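Local coordinates for protein N-hydroxyarylamine O-acetyltransferase (Bacillus cereus, PDB 4DMO) that transfers acetyl groups to arylamines and probably also to the oxygen of N-hydroxyarylamines, at residues Phe6-Phe11 / Tyr80-Ser85; Phe40-Leu46 / Phe213-Ile219; Cys71-Pro76 / Gly109-Thr113; Lys160-Glu166 / Leu184-Ile190. All blocks are in the same frame, centred on the assembly; numbering follows the deposited sequence.

Contact 1. Residues Phe6-Phe11 / Tyr80-Ser85; sequences FQKQFF and YFLKDS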
# COMPACT_ATOMS: atom_id res chain seq x y z
N PHE A 6 -16.00 -7.12 8.63
CA PHE A 6 -14.83 -6.54 7.97
C PHE A 6 -14.81 -5.03 8.17
O PHE A 6 -13.80 -4.49 8.60
CB PHE A 6 -14.79 -6.88 6.48
CG PHE A 6 -13.43 -6.69 5.86
CD1 PHE A 6 -12.58 -7.78 5.69
CD2 PHE A 6 -12.99 -5.43 5.48
CE1 PHE A 6 -11.32 -7.61 5.14
CE2 PHE A 6 -11.72 -5.26 4.93
CZ PHE A 6 -10.89 -6.34 4.77
N GLN A 7 -15.92 -4.37 7.89
CA GLN A 7 -16.05 -2.92 8.06
C GLN A 7 -15.79 -2.48 9.51
O GLN A 7 -15.09 -1.48 9.77
CB GLN A 7 -17.44 -2.46 7.64
CG GLN A 7 -17.69 -2.50 6.14
CD GLN A 7 -19.03 -1.89 5.75
OE1 GLN A 7 -20.05 -2.60 5.69
NE2 GLN A 7 -19.05 -0.58 5.49
N LYS A 8 -16.36 -3.21 10.46
CA LYS A 8 -16.23 -2.82 11.85
C LYS A 8 -14.76 -2.93 12.32
O LYS A 8 -14.23 -2.01 12.94
CB LYS A 8 -17.13 -3.69 12.73
CG LYS A 8 -17.19 -3.25 14.17
CD LYS A 8 -17.99 -4.22 15.05
CE LYS A 8 -17.94 -3.85 16.54
NZ LYS A 8 -18.55 -4.91 17.41
N GLN A 9 -14.12 -4.04 11.99
CA GLN A 9 -12.72 -4.26 12.34
C GLN A 9 -11.82 -3.25 11.64
O GLN A 9 -10.79 -2.85 12.18
CB GLN A 9 -12.30 -5.66 11.97
CG GLN A 9 -13.20 -6.72 12.56
CD GLN A 9 -12.49 -7.55 13.59
OE1 GLN A 9 -11.68 -7.03 14.37
NE2 GLN A 9 -12.78 -8.85 13.59
N PHE A 10 -12.22 -2.84 10.45
CA PHE A 10 -11.49 -1.85 9.68
C PHE A 10 -11.54 -0.48 10.33
O PHE A 10 -10.51 0.14 10.53
CB PHE A 10 -12.02 -1.81 8.24
CG PHE A 10 -11.15 -1.06 7.28
CD1 PHE A 10 -10.20 -1.72 6.52
CD2 PHE A 10 -11.29 0.30 7.12
CE1 PHE A 10 -9.40 -1.02 5.63
CE2 PHE A 10 -10.49 1.00 6.24
CZ PHE A 10 -9.53 0.33 5.50
N PHE A 11 -12.72 0.02 10.67
CA PHE A 11 -12.80 1.30 11.37
C PHE A 11 -11.98 1.22 12.67
O PHE A 11 -11.23 2.14 13.02
CB PHE A 11 -14.25 1.67 11.70
CG PHE A 11 -15.11 2.00 10.49
CD1 PHE A 11 -16.21 1.22 10.18
CD2 PHE A 11 -14.83 3.09 9.68
CE1 PHE A 11 -17.02 1.52 9.08
CE2 PHE A 11 -15.63 3.38 8.60
CZ PHE A 11 -16.72 2.59 8.30
N TYR A 80 -11.70 -4.71 -0.25
CA TYR A 80 -12.81 -5.37 0.47
C TYR A 80 -13.60 -4.40 1.32
O TYR A 80 -14.84 -4.43 1.32
CB TYR A 80 -12.35 -6.55 1.34
CG TYR A 80 -11.79 -7.70 0.53
CD1 TYR A 80 -12.57 -8.39 -0.38
CD2 TYR A 80 -10.46 -8.06 0.66
CE1 TYR A 80 -12.03 -9.41 -1.11
CE2 TYR A 80 -9.93 -9.06 -0.06
CZ TYR A 80 -10.71 -9.74 -0.95
OH TYR A 80 -10.15 -10.76 -1.68
N PHE A 81 -12.91 -3.51 2.02
CA PHE A 81 -13.61 -2.51 2.79
C PHE A 81 -14.50 -1.66 1.90
O PHE A 81 -15.65 -1.37 2.25
CB PHE A 81 -12.65 -1.58 3.48
CG PHE A 81 -13.32 -0.41 4.12
CD1 PHE A 81 -13.99 -0.57 5.31
CD2 PHE A 81 -13.31 0.82 3.52
CE1 PHE A 81 -14.63 0.51 5.91
CE2 PHE A 81 -13.94 1.90 4.11
CZ PHE A 81 -14.60 1.74 5.31
N LEU A 82 -13.96 -1.26 0.74
CA LEU A 82 -14.68 -0.36 -0.17
C LEU A 82 -15.89 -1.06 -0.78
O LEU A 82 -16.95 -0.47 -0.92
CB LEU A 82 -13.75 0.18 -1.28
CG LEU A 82 -12.68 1.16 -0.80
CD1 LEU A 82 -11.76 1.59 -1.92
CD2 LEU A 82 -13.32 2.39 -0.17
N LYS A 83 -15.72 -2.34 -1.10
CA LYS A 83 -16.79 -3.18 -1.65
C LYS A 83 -17.96 -3.32 -0.67
O LYS A 83 -19.11 -3.12 -1.06
CB LYS A 83 -16.21 -4.55 -1.98
CG LYS A 83 -16.94 -5.37 -3.02
CD LYS A 83 -15.98 -6.47 -3.47
CE LYS A 83 -16.66 -7.67 -4.10
NZ LYS A 83 -15.92 -8.95 -3.74
N ASP A 84 -17.68 -3.69 0.59
CA ASP A 84 -18.73 -3.78 1.62
C ASP A 84 -19.39 -2.43 1.89
O ASP A 84 -20.54 -2.38 2.32
CB ASP A 84 -18.18 -4.30 2.94
CG ASP A 84 -17.86 -5.75 2.88
OD1 ASP A 84 -18.14 -6.38 1.84
OD2 ASP A 84 -17.31 -6.27 3.88
N SER A 85 -18.66 -1.35 1.65
CA SER A 85 -19.19 -0.01 1.83
C SER A 85 -20.02 0.45 0.63
O SER A 85 -20.37 1.62 0.53
CB SER A 85 -18.06 1.00 2.07
OG SER A 85 -17.33 0.67 3.23
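Phe-81, near the end of helix 71-84, enters helix 5-14 as a knob into a hole bounded by Phe-6, Gln-7, Phe-10 and Phe-11, joining two helices of the helical part of the arylamine N-acetyltransferase fold. Aromatic interactions dominate. With CG anti to the backbone N (chi1 171°), the Phe-81 ring reaches across and lies on Phe-10 as an offset stack, the centroids 4.1 Å apart and the planes 17° from parallel; Phe-81 CB rests over the face of the same Phe-10 ring in a CH-pi contact. The far edge of Phe-81 points into the face of Phe-11, a T-shaped pair at 86°, in which the two CZ atoms of Phe-11 and Phe-81 approach to 3.8 Å. These three rings form an aromatic cluster, and Ile-30 of helix 27-37 packs on Phe-10 and Phe-81.

Simpler packing surrounds it. Tyr-80 CB sits over one face of Phe-6 toward the rim, 3.7 Å from Phe-6 CZ, and Gln-7 CG meets Asp-84 CB at 3.7 Å.

The polar ends mostly turn to other partners. Gln-7 OE1 and Asp-84 O, 3.4 Å apart, are both acceptors and do not bond; OE1 is served by the Thr-4 amide. Asp-84 OD2 forms a salt bridge with Lys-55 and also receives Thr-4 OG1, while Tyr-80 OH bonds to Glu-195. At the helix end, Ser-85 OG donates to Phe-81 O (2.8 Å), Ser-85 N approaching that oxygen from the opposite face of the carbonyl plane, and OG itself stands over the Phe-81 ring face turned from Phe-10.

Contact 2. Residues Phe40-Leu46 / Phe213-Ile219; sequences FENLNIL and FNKVPLI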
# COMPACT_ATOMS: atom_id res chain seq x y z
N PHE A 40 3.58 -0.64 5.87
CA PHE A 40 4.08 -1.42 4.77
C PHE A 40 5.15 -2.32 5.34
O PHE A 40 6.14 -1.82 5.89
CB PHE A 40 4.67 -0.47 3.70
CG PHE A 40 5.09 -1.14 2.40
CD1 PHE A 40 4.15 -1.49 1.45
CD2 PHE A 40 6.42 -1.38 2.13
CE1 PHE A 40 4.54 -2.10 0.24
CE2 PHE A 40 6.82 -1.96 0.93
CZ PHE A 40 5.89 -2.32 -0.01
N GLU A 41 4.94 -3.63 5.29
CA GLU A 41 5.90 -4.58 5.86
C GLU A 41 5.91 -5.94 5.16
O GLU A 41 4.90 -6.40 4.62
CB GLU A 41 5.65 -4.78 7.35
CG GLU A 41 4.24 -5.25 7.68
CD GLU A 41 4.19 -6.57 8.42
OE1 GLU A 41 4.90 -7.53 8.04
OE2 GLU A 41 3.38 -6.64 9.35
N ASN A 42 7.06 -6.60 5.17
CA ASN A 42 7.23 -7.83 4.42
C ASN A 42 7.54 -9.04 5.27
O ASN A 42 8.06 -10.04 4.76
CB ASN A 42 8.38 -7.67 3.44
CG ASN A 42 9.71 -7.58 4.13
OD1 ASN A 42 9.80 -7.18 5.29
ND2 ASN A 42 10.76 -7.98 3.42
N LEU A 43 7.26 -8.94 6.55
CA LEU A 43 7.80 -9.89 7.50
C LEU A 43 7.22 -11.29 7.32
O LEU A 43 7.90 -12.26 7.63
CB LEU A 43 7.65 -9.36 8.94
CG LEU A 43 8.32 -8.00 9.20
CD1 LEU A 43 8.16 -7.59 10.62
CD2 LEU A 43 9.79 -8.11 8.89
N ASN A 44 6.00 -11.42 6.80
CA ASN A 44 5.43 -12.76 6.64
C ASN A 44 6.08 -13.57 5.51
O ASN A 44 5.94 -14.78 5.47
CB ASN A 44 3.90 -12.72 6.49
CG ASN A 44 3.41 -12.27 5.08
OD1 ASN A 44 4.18 -11.98 4.16
ND2 ASN A 44 2.10 -12.24 4.93
N ILE A 45 6.81 -12.90 4.62
CA ILE A 45 7.62 -13.59 3.60
C ILE A 45 8.84 -14.21 4.24
O ILE A 45 9.21 -15.34 3.94
CB ILE A 45 8.10 -12.62 2.46
CG1 ILE A 45 6.88 -12.08 1.72
CG2 ILE A 45 9.13 -13.32 1.52
CD1 ILE A 45 7.19 -11.17 0.47
N LEU A 46 9.46 -13.45 5.13
CA LEU A 46 10.67 -13.91 5.80
C LEU A 46 10.40 -14.97 6.88
O LEU A 46 11.23 -15.86 7.11
CB LEU A 46 11.37 -12.71 6.43
CG LEU A 46 11.75 -11.60 5.45
CD1 LEU A 46 12.39 -10.47 6.22
CD2 LEU A 46 12.69 -12.11 4.34
N PHE A 213 11.72 -7.84 -1.84
CA PHE A 213 11.01 -8.00 -0.56
C PHE A 213 11.20 -9.37 0.08
O PHE A 213 10.59 -9.68 1.12
CB PHE A 213 9.49 -7.71 -0.75
CG PHE A 213 9.19 -6.31 -1.20
CD1 PHE A 213 8.49 -6.07 -2.37
CD2 PHE A 213 9.63 -5.22 -0.47
CE1 PHE A 213 8.23 -4.80 -2.80
CE2 PHE A 213 9.37 -3.93 -0.90
CZ PHE A 213 8.68 -3.72 -2.06
N ASN A 214 12.05 -10.21 -0.51
CA ASN A 214 12.26 -11.52 0.06
C ASN A 214 13.68 -11.77 0.56
O ASN A 214 14.06 -12.90 0.77
CB ASN A 214 11.83 -12.61 -0.95
CG ASN A 214 12.64 -12.60 -2.22
OD1 ASN A 214 13.60 -11.86 -2.36
ND2 ASN A 214 12.24 -13.45 -3.17
N LYS A 215 14.45 -10.71 0.79
CA LYS A 215 15.83 -10.84 1.30
C LYS A 215 15.93 -10.43 2.78
O LYS A 215 16.31 -11.23 3.64
CB LYS A 215 16.79 -9.96 0.48
CG LYS A 215 16.60 -9.99 -1.04
CD LYS A 215 16.92 -11.35 -1.64
CE LYS A 215 17.15 -11.24 -3.14
NZ LYS A 215 15.95 -10.70 -3.84
N VAL A 216 15.60 -9.18 3.07
CA VAL A 216 15.79 -8.60 4.40
C VAL A 216 14.51 -7.94 4.88
O VAL A 216 13.66 -7.58 4.07
CB VAL A 216 16.92 -7.54 4.37
CG1 VAL A 216 18.23 -8.17 3.93
CG2 VAL A 216 16.56 -6.41 3.47
N PRO A 217 14.35 -7.76 6.20
CA PRO A 217 13.17 -7.05 6.71
C PRO A 217 13.10 -5.63 6.19
O PRO A 217 14.11 -4.94 6.14
CB PRO A 217 13.40 -7.02 8.21
CG PRO A 217 14.36 -8.21 8.47
CD PRO A 217 15.25 -8.20 7.28
N LEU A 218 11.89 -5.22 5.84
CA LEU A 218 11.60 -3.89 5.35
C LEU A 218 10.24 -3.46 5.94
O LEU A 218 9.23 -4.13 5.73
CB LEU A 218 11.53 -3.96 3.84
CG LEU A 218 11.68 -2.70 3.01
CD1 LEU A 218 11.81 -3.12 1.54
CD2 LEU A 218 10.49 -1.80 3.18
N ILE A 219 10.24 -2.39 6.73
CA ILE A 219 9.00 -1.87 7.32
C ILE A 219 8.98 -0.36 7.19
O ILE A 219 9.87 0.30 7.69
CB ILE A 219 8.88 -2.17 8.82
CG1 ILE A 219 8.96 -3.69 9.13
CG2 ILE A 219 7.57 -1.61 9.34
CD1 ILE A 219 10.33 -4.14 9.51
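Phe-40 turns the edge of its ring toward the face of Phe-213, an offset edge-to-face pair with planes 74° apart and Phe-40 CE2 3.7 Å from Phe-213 CE2. Its carbonyl oxygen takes a CA-H...O contact from Ile-219. Glu-41 follows, facing Ile-219 as an antiparallel non-hydrogen-bonded pair; its CB touches Ile-219 CG1, while its OE2 turns away to Arg-67 and the Gly-68 amide, and OE1 accepts from Leu-43 N at the start of the helix. This short strand, 40-41, is an outermost strand of a five-stranded antiparallel sheet. The Asn-42 amide makes a weak bond to Leu-218 O, but its side chain does more. With CG between the backbone N and the carbonyl carbon (chi1 69°), the side chain reaches into the loop before strand 218-223. OD1 accepts from Leu-218 N at 2.9 Å, the donor standing above the carbonyl plane. On the other branch, ND2 gives one hydrogen to Val-216 O (3.0 Å), close to the amide plane, and the other to Phe-213 O (2.9 Å). Three bonds thus fix the amide's rotation and hold the curve of 213-218 around it. Leu-43 opens helix 43-46, and its CD2 touches both Pro-217 CB and Ile-219 CD1. Ile-45 then lays CG2 on Asn-214 CB, 3.7 Å away, and Leu-46 presses CD1 against the proline ring, 3.7 Å from Pro-217 CG, with CD2 near Lys-215 O.

Contact 3. Residues Cys71-Pro76 / Gly109-Thr113; sequences CYELNP and GHIAT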
# COMPACT_ATOMS: atom_id res chain seq x y z
N CYS A 71 1.83 -4.54 -1.12
CA CYS A 71 0.81 -3.96 -1.97
C CYS A 71 -0.34 -4.94 -2.22
O CYS A 71 -1.48 -4.53 -2.26
CB CYS A 71 1.41 -3.48 -3.30
SG CYS A 71 1.99 -4.78 -4.36
N TYR A 72 -0.02 -6.22 -2.40
CA TYR A 72 -1.01 -7.23 -2.72
C TYR A 72 -1.78 -7.68 -1.50
O TYR A 72 -2.67 -8.53 -1.62
CB TYR A 72 -0.34 -8.46 -3.39
CG TYR A 72 0.84 -9.03 -2.62
CD1 TYR A 72 2.15 -8.76 -3.02
CD2 TYR A 72 0.66 -9.77 -1.47
CE1 TYR A 72 3.25 -9.26 -2.30
CE2 TYR A 72 1.74 -10.26 -0.74
CZ TYR A 72 3.03 -10.02 -1.16
OH TYR A 72 4.07 -10.49 -0.44
N GLU A 73 -1.41 -7.15 -0.33
CA GLU A 73 -2.21 -7.32 0.88
C GLU A 73 -2.95 -6.02 1.26
O GLU A 73 -4.12 -6.06 1.61
CB GLU A 73 -1.32 -7.80 2.05
CG GLU A 73 -0.64 -9.14 1.82
CD GLU A 73 0.47 -9.45 2.85
OE1 GLU A 73 0.37 -10.46 3.57
OE2 GLU A 73 1.43 -8.67 2.94
N LEU A 74 -2.28 -4.87 1.20
CA LEU A 74 -2.92 -3.62 1.66
C LEU A 74 -4.00 -3.17 0.68
O LEU A 74 -5.07 -2.76 1.09
CB LEU A 74 -1.92 -2.48 1.87
CG LEU A 74 -0.79 -2.75 2.88
CD1 LEU A 74 0.15 -1.56 3.15
CD2 LEU A 74 -1.38 -3.22 4.17
N ASN A 75 -3.73 -3.26 -0.62
CA ASN A 75 -4.73 -2.79 -1.57
C ASN A 75 -5.97 -3.69 -1.66
O ASN A 75 -7.10 -3.18 -1.72
CB ASN A 75 -4.11 -2.51 -2.93
CG ASN A 75 -3.35 -1.22 -2.93
OD1 ASN A 75 -3.76 -0.27 -2.30
ND2 ASN A 75 -2.20 -1.20 -3.59
N PRO A 76 -5.79 -5.02 -1.61
CA PRO A 76 -7.01 -5.84 -1.51
C PRO A 76 -7.75 -5.63 -0.20
O PRO A 76 -8.98 -5.67 -0.19
CB PRO A 76 -6.47 -7.26 -1.62
CG PRO A 76 -5.22 -7.10 -2.47
CD PRO A 76 -4.61 -5.82 -1.96
N GLY A 109 4.17 -7.59 -10.23
CA GLY A 109 4.37 -7.58 -8.80
C GLY A 109 3.43 -6.65 -8.05
O GLY A 109 3.34 -6.71 -6.83
N HIS A 110 2.72 -5.79 -8.76
CA HIS A 110 1.87 -4.82 -8.08
C HIS A 110 0.39 -5.11 -8.24
O HIS A 110 -0.09 -5.56 -9.29
CB HIS A 110 2.16 -3.39 -8.57
CG HIS A 110 1.57 -2.31 -7.70
ND1 HIS A 110 2.16 -1.90 -6.52
CD2 HIS A 110 0.46 -1.54 -7.84
CE1 HIS A 110 1.44 -0.93 -5.97
NE2 HIS A 110 0.41 -0.68 -6.77
N ILE A 111 -0.34 -4.80 -7.19
CA ILE A 111 -1.79 -4.85 -7.23
C ILE A 111 -2.30 -3.56 -6.66
O ILE A 111 -1.71 -3.03 -5.74
CB ILE A 111 -2.33 -5.97 -6.37
CG1 ILE A 111 -1.88 -7.31 -6.91
CG2 ILE A 111 -3.86 -5.88 -6.26
CD1 ILE A 111 -2.50 -7.70 -8.22
N ALA A 112 -3.39 -3.06 -7.22
CA ALA A 112 -4.01 -1.82 -6.75
C ALA A 112 -5.51 -1.90 -6.99
O ALA A 112 -6.02 -2.88 -7.54
CB ALA A 112 -3.42 -0.62 -7.47
N THR A 113 -6.19 -0.84 -6.59
CA THR A 113 -7.64 -0.79 -6.60
C THR A 113 -8.14 0.36 -7.46
O THR A 113 -7.60 1.47 -7.37
CB THR A 113 -8.15 -0.57 -5.17
OG1 THR A 113 -7.65 -1.60 -4.30
CG2 THR A 113 -9.66 -0.57 -5.12
O HOH W 1 -6.58 0.18 -2.60
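Cys-71 and His-110 are brought together by their first torsions: Cys-71 chi1 of 68° sets SG between its own N and carbonyl carbon, toward the strand, and His-110 chi1 of -166° swings the imidazole back beside its carbonyl carbon, toward the helix. SG comes to 3.6 Å from His-110 ND1, approaching the ring obliquely. The sulfur also lies 3.4 Å from Gly-109 O and receives a long, weak hydrogen bond from Ile-111 N. On the far side of the imidazole, NE2 bonds to Glu-125 OE1, completing the Cys-His-Glu catalytic triad of this enzyme. The cysteine at the start of a helix and the histidine on a neighbouring strand recall the papain-like layout shared by this clan; here helix and strand segments run within 9° of parallel. A classic beta bulge opposite Gly-94, formed by Gly-109 and His-110, lies where the histidine enters the strand.

One turn along the helix, Asn-75 supplies the second shell. Its ND2 donates to Ile-111 O at 2.9 Å, somewhat tilted from the carbonyl plane, and also to Glu-125 OE2, so the amide probably helps to position the triad's glutamate. OD1 accepts from Val-126 N and from a water, which lies 2.9 Å from Asn-75 OD1 and in turn accepts from Thr-113 OG1 at 2.7 Å. Apolar contact flanks these bonds: Ile-111 sets CG1 against Tyr-72 CB at 4.0 Å and CG2 against Pro-76 CG at 4.2 Å.

Contact 4. Residues Lys160-Glu166 / Leu184-Ile190; sequences KGNYILE and LGYAFYI. With KH2 (3-(1-methylpiperidinium-1-yl)propane-1-sulfonate), chain C.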
# COMPACT_ATOMS: atom_id res chain seq x y z
N LYS A 160 4.27 -2.70 -19.77
CA LYS A 160 3.83 -3.23 -18.47
C LYS A 160 2.42 -2.79 -18.11
O LYS A 160 1.95 -2.98 -16.99
CB LYS A 160 4.79 -2.80 -17.36
CG LYS A 160 6.20 -3.35 -17.50
CD LYS A 160 6.26 -4.90 -17.63
CE LYS A 160 7.72 -5.39 -17.63
NZ LYS A 160 7.82 -6.90 -17.69
N GLY A 161 1.73 -2.17 -19.06
CA GLY A 161 0.39 -1.68 -18.79
C GLY A 161 -0.10 -0.76 -19.89
O GLY A 161 0.58 -0.56 -20.90
N ASN A 162 -1.29 -0.22 -19.69
CA ASN A 162 -1.81 0.81 -20.58
C ASN A 162 -2.11 2.10 -19.84
O ASN A 162 -2.62 3.04 -20.45
CB ASN A 162 -3.04 0.33 -21.34
CG ASN A 162 -3.98 -0.47 -20.50
OD1 ASN A 162 -4.33 -0.09 -19.38
ND2 ASN A 162 -4.38 -1.62 -21.02
N TYR A 163 -1.79 2.15 -18.55
CA TYR A 163 -1.85 3.40 -17.77
C TYR A 163 -0.62 3.48 -16.88
O TYR A 163 0.13 2.52 -16.72
CB TYR A 163 -3.09 3.46 -16.89
CG TYR A 163 -4.37 3.81 -17.61
CD1 TYR A 163 -4.81 5.12 -17.68
CD2 TYR A 163 -5.15 2.83 -18.21
CE1 TYR A 163 -5.96 5.46 -18.32
CE2 TYR A 163 -6.33 3.15 -18.85
CZ TYR A 163 -6.73 4.48 -18.90
OH TYR A 163 -7.89 4.87 -19.55
N ILE A 164 -0.39 4.64 -16.32
CA ILE A 164 0.75 4.83 -15.46
C ILE A 164 0.38 5.73 -14.31
O ILE A 164 -0.49 6.60 -14.43
CB ILE A 164 1.98 5.44 -16.18
CG1 ILE A 164 1.72 6.90 -16.59
CG2 ILE A 164 2.40 4.59 -17.38
CD1 ILE A 164 2.96 7.56 -17.28
N LEU A 165 1.05 5.47 -13.18
CA LEU A 165 1.03 6.37 -12.05
C LEU A 165 2.37 7.05 -11.95
O LEU A 165 3.40 6.40 -11.72
CB LEU A 165 0.74 5.62 -10.76
CG LEU A 165 0.71 6.62 -9.62
CD1 LEU A 165 -0.54 7.45 -9.70
CD2 LEU A 165 0.82 5.94 -8.27
N GLU A 166 2.35 8.36 -12.17
CA GLU A 166 3.53 9.17 -12.11
C GLU A 166 3.56 9.94 -10.81
O GLU A 166 2.54 10.20 -10.20
CB GLU A 166 3.52 10.18 -13.26
CG GLU A 166 4.26 9.75 -14.50
CD GLU A 166 4.06 10.71 -15.64
OE1 GLU A 166 2.98 11.34 -15.68
OE2 GLU A 166 4.98 10.86 -16.47
N LEU A 184 7.98 7.76 -13.35
CA LEU A 184 7.10 6.63 -13.37
C LEU A 184 7.17 5.87 -12.06
O LEU A 184 8.26 5.49 -11.62
CB LEU A 184 7.48 5.71 -14.52
CG LEU A 184 6.66 4.44 -14.65
CD1 LEU A 184 5.19 4.76 -14.74
CD2 LEU A 184 7.13 3.62 -15.87
N GLY A 185 6.00 5.67 -11.42
CA GLY A 185 5.88 4.90 -10.19
C GLY A 185 5.62 3.46 -10.56
O GLY A 185 6.45 2.57 -10.40
N TYR A 186 4.44 3.24 -11.12
CA TYR A 186 4.21 1.98 -11.77
C TYR A 186 3.28 2.11 -12.97
O TYR A 186 2.53 3.10 -13.13
CB TYR A 186 3.66 0.95 -10.79
CG TYR A 186 2.36 1.35 -10.14
CD1 TYR A 186 2.33 1.89 -8.85
CD2 TYR A 186 1.16 1.17 -10.81
CE1 TYR A 186 1.14 2.25 -8.27
CE2 TYR A 186 -0.03 1.51 -10.23
CZ TYR A 186 -0.05 2.05 -8.96
OH TYR A 186 -1.24 2.41 -8.39
N ALA A 187 3.39 1.10 -13.83
CA ALA A 187 2.51 0.91 -14.95
C ALA A 187 1.51 -0.16 -14.57
O ALA A 187 1.85 -1.12 -13.86
CB ALA A 187 3.33 0.48 -16.18
N PHE A 188 0.28 -0.01 -15.04
CA PHE A 188 -0.75 -1.02 -14.81
C PHE A 188 -1.70 -1.12 -15.99
O PHE A 188 -1.76 -0.22 -16.80
CB PHE A 188 -1.56 -0.73 -13.54
CG PHE A 188 -2.35 0.57 -13.60
CD1 PHE A 188 -1.73 1.78 -13.36
CD2 PHE A 188 -3.70 0.56 -13.88
CE1 PHE A 188 -2.46 2.97 -13.39
CE2 PHE A 188 -4.43 1.75 -13.94
CZ PHE A 188 -3.80 2.95 -13.68
N TYR A 189 -2.42 -2.24 -16.07
CA TYR A 189 -3.49 -2.44 -17.02
C TYR A 189 -4.84 -2.12 -16.34
O TYR A 189 -5.07 -2.50 -15.19
CB TYR A 189 -3.49 -3.90 -17.51
CG TYR A 189 -2.26 -4.30 -18.28
CD1 TYR A 189 -2.13 -3.94 -19.62
CD2 TYR A 189 -1.22 -5.04 -17.67
CE1 TYR A 189 -0.98 -4.31 -20.37
CE2 TYR A 189 -0.06 -5.42 -18.42
CZ TYR A 189 0.03 -5.04 -19.77
OH TYR A 189 1.13 -5.37 -20.53
N ILE A 190 -5.73 -1.40 -17.04
CA ILE A 190 -7.04 -1.02 -16.49
C ILE A 190 -7.98 -2.22 -16.38
O ILE A 190 -8.97 -2.19 -15.65
CB ILE A 190 -7.72 0.10 -17.34
CG1 ILE A 190 -8.92 0.71 -16.61
CG2 ILE A 190 -8.16 -0.46 -18.70
CD1 ILE A 190 -8.61 1.20 -15.19
S KH2 C . 11.13 8.25 -15.70
C1 KH2 C . 11.39 6.64 -16.36
O1 KH2 C . 11.56 8.38 -14.33
N2 KH2 C . 9.83 4.61 -19.16
O2 KH2 C . 9.75 8.68 -15.75
C4 KH2 C . 11.00 6.33 -17.76
O4 KH2 C . 11.81 9.30 -16.44
C7 KH2 C . 10.08 5.18 -17.89
C11 KH2 C . 9.06 5.51 -19.95
C12 KH2 C . 8.83 2.57 -20.12
C13 KH2 C . 11.15 2.96 -20.33
C14 KH2 C . 9.91 2.74 -21.13
C15 KH2 C . 11.06 4.35 -19.82
C16 KH2 C . 9.11 3.39 -18.92
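Gly-161 fits its bare CA onto the middle of the Tyr-189 ring, 3.4 Å from the centroid, so the ring lies flat against the backbone where the chain turns its corner. Asn-162 meets the edge of that ring with ND2, its amide almost perpendicular to it, and its OD1 accepts from Ile-190 N on a lone pair at 3.0 Å. On the sheet face carrying Tyr-163, Leu-165, Tyr-186 and Phe-188, small bumps press on aromatic plates. Tyr-163 CB sits over Phe-188 toward the rim, 3.3 Å from Phe-188 CZ, and Leu-165 CB stands over the centre of Tyr-186. Both plates lean across because chi1 is near +60° in Tyr-186 (60°) and Phe-188 (63°). Beyond them, Ile-190 CB rests against Tyr-163 CE2.

On the face carrying Ile-164 and Ala-187, aliphatic groups meet. Leu-184 fills the hollow beside Ile-164, with CD1 3.6 Å from Ile-164 CB, and Lys-160 CB lies on Ala-187 CB. The second methyl of Leu-184, CD2, touches KH2 C16 at 3.6 Å, while Leu-184 N donates to the sulfonate O2 at 3.1 Å.

Between the faces the backbone is distorted twice: Phe-188 O accepts from both Asn-162 N and Tyr-163 N, and Leu-165 O takes Gly-185 N at 2.7 Å and, weakly, Tyr-186 N. Two classic bulges thus interrupt this antiparallel strand pair of the large sheet; Leu-184, near the start of strand 183-188, lines the KH2 pocket with Tyr-97, Trp-104, Trp-182 and Thr-183.

Overall arrangement
Contact 3 holds the catalytic cysteine and histidine, and its centre lies about 6 Å from that of the chain. Helix 71-84 runs from it to contact 1, whose centre is about 16 Å away. Contact 2 touches contact 3 directly, through Asn-44 ND2 and Glu-73 OE1 (2.8 Å, a probable hydrogen bond) and Ile-45 CD1 beside Tyr-72 OH. Contact 4 belongs to the same sheet as 109-113 and brings Tyr-186 CE1 to 3.4 Å from His-110 NE2, so one strand reaches from the triad to the KH2 pocket. Contacts 1 and 4 are remote from each other, about 27 Å between centres.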